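Local coordinates for protein binary enterotoxin of Clostridium perfringens component a (Clostridium perfringens, PDB 5WTZ) that probably transfers ADP-ribose from NAD+ to actin as the enzymatic component of a binary enterotoxin, at residues T297-G302 against A354-I359. Residues are numbered along the deposited sequence; the frame is centred on the assembly and turned at random.
Sequences TYRRMG and AKRKLI. With NAD (nicotinamide-adenine-dinucleotide), chain B.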
# COMPACT_ATOMS: atom_id res chain seq x y z
N THR A 297 -3.93 -7.58 1.26
CA THR A 297 -4.96 -8.10 0.37
C THR A 297 -5.85 -6.94 -0.12
O THR A 297 -5.77 -5.84 0.40
CB THR A 297 -5.81 -9.20 1.04
OG1 THR A 297 -6.57 -9.89 0.04
CG2 THR A 297 -6.73 -8.62 2.16
N TYR A 298 -6.68 -7.20 -1.13
CA TYR A 298 -7.40 -6.15 -1.86
C TYR A 298 -8.90 -6.40 -1.98
O TYR A 298 -9.37 -7.53 -1.94
CB TYR A 298 -6.82 -5.99 -3.27
CG TYR A 298 -5.33 -5.66 -3.32
CD1 TYR A 298 -4.37 -6.69 -3.31
CD2 TYR A 298 -4.90 -4.34 -3.38
CE1 TYR A 298 -3.01 -6.38 -3.36
CE2 TYR A 298 -3.54 -4.03 -3.42
CZ TYR A 298 -2.61 -5.05 -3.40
OH TYR A 298 -1.29 -4.72 -3.45
N ARG A 299 -9.67 -5.33 -2.19
CA ARG A 299 -11.10 -5.50 -2.39
C ARG A 299 -11.62 -4.37 -3.26
O ARG A 299 -11.31 -3.21 -3.00
CB ARG A 299 -11.86 -5.52 -1.05
CG ARG A 299 -13.38 -5.70 -1.22
CD ARG A 299 -14.11 -5.83 0.13
NE ARG A 299 -15.53 -5.56 -0.10
CZ ARG A 299 -16.36 -6.41 -0.70
NH1 ARG A 299 -15.93 -7.61 -1.08
NH2 ARG A 299 -17.63 -6.06 -0.91
N ARG A 300 -12.38 -4.73 -4.29
CA ARG A 300 -13.14 -3.76 -5.06
C ARG A 300 -14.45 -3.54 -4.32
O ARG A 300 -15.30 -4.43 -4.27
CB ARG A 300 -13.34 -4.26 -6.49
CG ARG A 300 -12.01 -4.58 -7.20
CD ARG A 300 -11.10 -3.34 -7.22
NE ARG A 300 -9.72 -3.58 -7.67
CZ ARG A 300 -9.13 -2.89 -8.64
NH1 ARG A 300 -9.79 -1.96 -9.30
NH2 ARG A 300 -7.87 -3.15 -8.98
N MET A 301 -14.57 -2.39 -3.67
CA MET A 301 -15.68 -2.15 -2.76
C MET A 301 -16.77 -1.37 -3.49
O MET A 301 -16.47 -0.53 -4.33
CB MET A 301 -15.22 -1.36 -1.51
CG MET A 301 -13.93 -1.89 -0.85
SD MET A 301 -13.31 -0.76 0.43
CE MET A 301 -14.36 -1.16 1.78
N GLY A 302 -18.02 -1.66 -3.17
CA GLY A 302 -19.12 -0.84 -3.68
C GLY A 302 -19.32 0.39 -2.81
O GLY A 302 -18.85 0.43 -1.66
N ALA A 354 -15.35 -4.10 -12.29
CA ALA A 354 -14.34 -3.26 -12.95
C ALA A 354 -14.57 -1.77 -12.74
O ALA A 354 -13.62 -0.99 -12.74
CB ALA A 354 -14.29 -3.56 -14.42
N LYS A 355 -15.82 -1.37 -12.53
CA LYS A 355 -16.12 0.05 -12.40
C LYS A 355 -16.25 0.55 -10.97
O LYS A 355 -16.38 1.76 -10.76
CB LYS A 355 -17.40 0.37 -13.18
CG LYS A 355 -17.18 0.31 -14.70
CD LYS A 355 -18.37 0.80 -15.48
CE LYS A 355 -18.08 0.75 -16.98
NZ LYS A 355 -19.16 1.35 -17.81
N ARG A 356 -16.18 -0.35 -9.98
CA ARG A 356 -16.15 0.10 -8.59
C ARG A 356 -14.94 1.03 -8.35
O ARG A 356 -13.83 0.73 -8.78
CB ARG A 356 -16.09 -1.09 -7.62
CG ARG A 356 -17.34 -1.98 -7.71
CD ARG A 356 -17.41 -2.95 -6.55
NE ARG A 356 -18.62 -3.76 -6.69
CZ ARG A 356 -18.89 -4.84 -5.96
NH1 ARG A 356 -18.04 -5.28 -5.05
NH2 ARG A 356 -20.03 -5.50 -6.17
N LYS A 357 -15.18 2.17 -7.69
CA LYS A 357 -14.18 3.26 -7.58
C LYS A 357 -13.39 3.21 -6.28
O LYS A 357 -12.50 4.03 -6.03
CB LYS A 357 -14.86 4.63 -7.68
CG LYS A 357 -15.73 4.82 -8.93
CD LYS A 357 -16.46 6.17 -8.86
CE LYS A 357 -17.47 6.33 -9.97
NZ LYS A 357 -18.18 7.62 -9.83
N LEU A 358 -13.73 2.24 -5.44
CA LEU A 358 -13.13 2.18 -4.12
C LEU A 358 -12.31 0.90 -4.01
O LEU A 358 -12.86 -0.20 -3.97
CB LEU A 358 -14.22 2.25 -3.04
CG LEU A 358 -15.03 3.56 -2.99
CD1 LEU A 358 -16.26 3.40 -2.11
CD2 LEU A 358 -14.17 4.73 -2.50
N ILE A 359 -11.00 1.06 -3.95
CA ILE A 359 -10.08 -0.07 -3.90
C ILE A 359 -9.45 -0.22 -2.52
O ILE A 359 -8.56 0.55 -2.13
CB ILE A 359 -8.97 0.07 -4.96
CG1 ILE A 359 -9.57 0.37 -6.33
CG2 ILE A 359 -8.09 -1.19 -4.97
CD1 ILE A 359 -8.54 0.73 -7.41
PA NAD B . -20.44 -8.51 -1.18
O1A NAD B . -21.53 -9.35 -0.56
O2A NAD B . -19.24 -8.11 -0.38
O5B NAD B . -21.06 -7.15 -1.78
C5B NAD B . -22.35 -7.08 -2.41
C4B NAD B . -22.90 -5.68 -2.27
O4B NAD B . -23.09 -5.41 -0.88
C3B NAD B . -21.94 -4.63 -2.82
O3B NAD B . -22.70 -3.59 -3.46
C2B NAD B . -21.25 -4.10 -1.57
O2B NAD B . -20.83 -2.74 -1.70
C1B NAD B . -22.32 -4.27 -0.49
N9A NAD B . -21.66 -4.52 0.81
C8A NAD B . -20.81 -5.53 1.10
N7A NAD B . -20.40 -5.44 2.40
C5A NAD B . -20.98 -4.35 2.92
C6A NAD B . -20.98 -3.68 4.24
N6A NAD B . -20.24 -4.17 5.25
N1A NAD B . -21.72 -2.55 4.37
C2A NAD B . -22.46 -2.06 3.36
N3A NAD B . -22.52 -2.63 2.14
C4A NAD B . -21.80 -3.75 1.88
O3 NAD B . -19.93 -9.32 -2.47
PN NAD B . -19.05 -8.80 -3.72
O1N NAD B . -17.67 -8.46 -3.19
O2N NAD B . -19.86 -7.80 -4.50
O5D NAD B . -18.99 -10.17 -4.56
C5D NAD B . -18.54 -11.39 -3.99
C4D NAD B . -18.26 -12.39 -5.11
O4D NAD B . -17.06 -12.02 -5.78
C3D NAD B . -17.99 -13.76 -4.53
O3D NAD B . -18.26 -14.73 -5.57
C2D NAD B . -16.51 -13.73 -4.24
O2D NAD B . -15.93 -15.04 -4.28
C1D NAD B . -15.96 -12.80 -5.33
N1N NAD B . -14.88 -11.90 -4.85
C2N NAD B . -15.05 -10.56 -4.86
C3N NAD B . -14.03 -9.72 -4.41
C7N NAD B . -14.18 -8.22 -4.41
O7N NAD B . -15.28 -7.67 -4.33
N7N NAD B . -13.06 -7.53 -4.54
C4N NAD B . -12.82 -10.24 -3.97
C5N NAD B . -12.67 -11.62 -3.98
C6N NAD B . -13.73 -12.42 -4.43
O HOH W 1 -12.75 -1.42 -9.60
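Arg356 points its side chain at the 297-302 segment, where its NH1 donates to Arg300 O at 3.0 Å, with the carbonyl oxygen lying in the guanidinium plane. An arginine suits the place because its chain, extended from CG to NE, crosses to Arg300 O while its flat head serves two partners: NH2 also gives a hydrogen bond to NAD O2N (2.8 Å), and NH1 gives a longer one to the same oxygen. Arg299 supplies a second cation, consistent with the strand arginine of the R-S-E motif of ADP-ribosyltransferases. With CG anti to the backbone N (chi1 -180°), its straight chain carries NH1 to 2.9 Å from NAD O1N, while Glu305 pairs with NE. Having no side chain, Gly302 lets the adenosine ribose come close, its CA 3.2 Å from NAD O2B.

Away from the dinucleotide, the closer packing is between strand 295-301, at the edge of the fold's mixed sheet, and strand 358-364. Arg300 and Ile359 form an antiparallel non-hydrogen-bonded pair; Ile359 CD1 lies off-centre over one guanidinium face, 3.5 Å from Arg300 NH1, and the carbonyls of Ser347 and Phe61 hold Arg300 NH2. A single, nearly straight hydrogen bond joins Met301 N to Leu358 O (2.8 Å). The loop before strand 358-364 is looser: a water accepts from Arg300 NH1, and the CB of exposed Lys355 turns away from 297-302.

Beside the pyrophosphate, Arg299 NH2 and Arg356 NH1 stand 4.2 Å apart. Such like charges should repel, and the phosphate oxygens probably offset this, so that bound NAD would itself help hold the two arginines together.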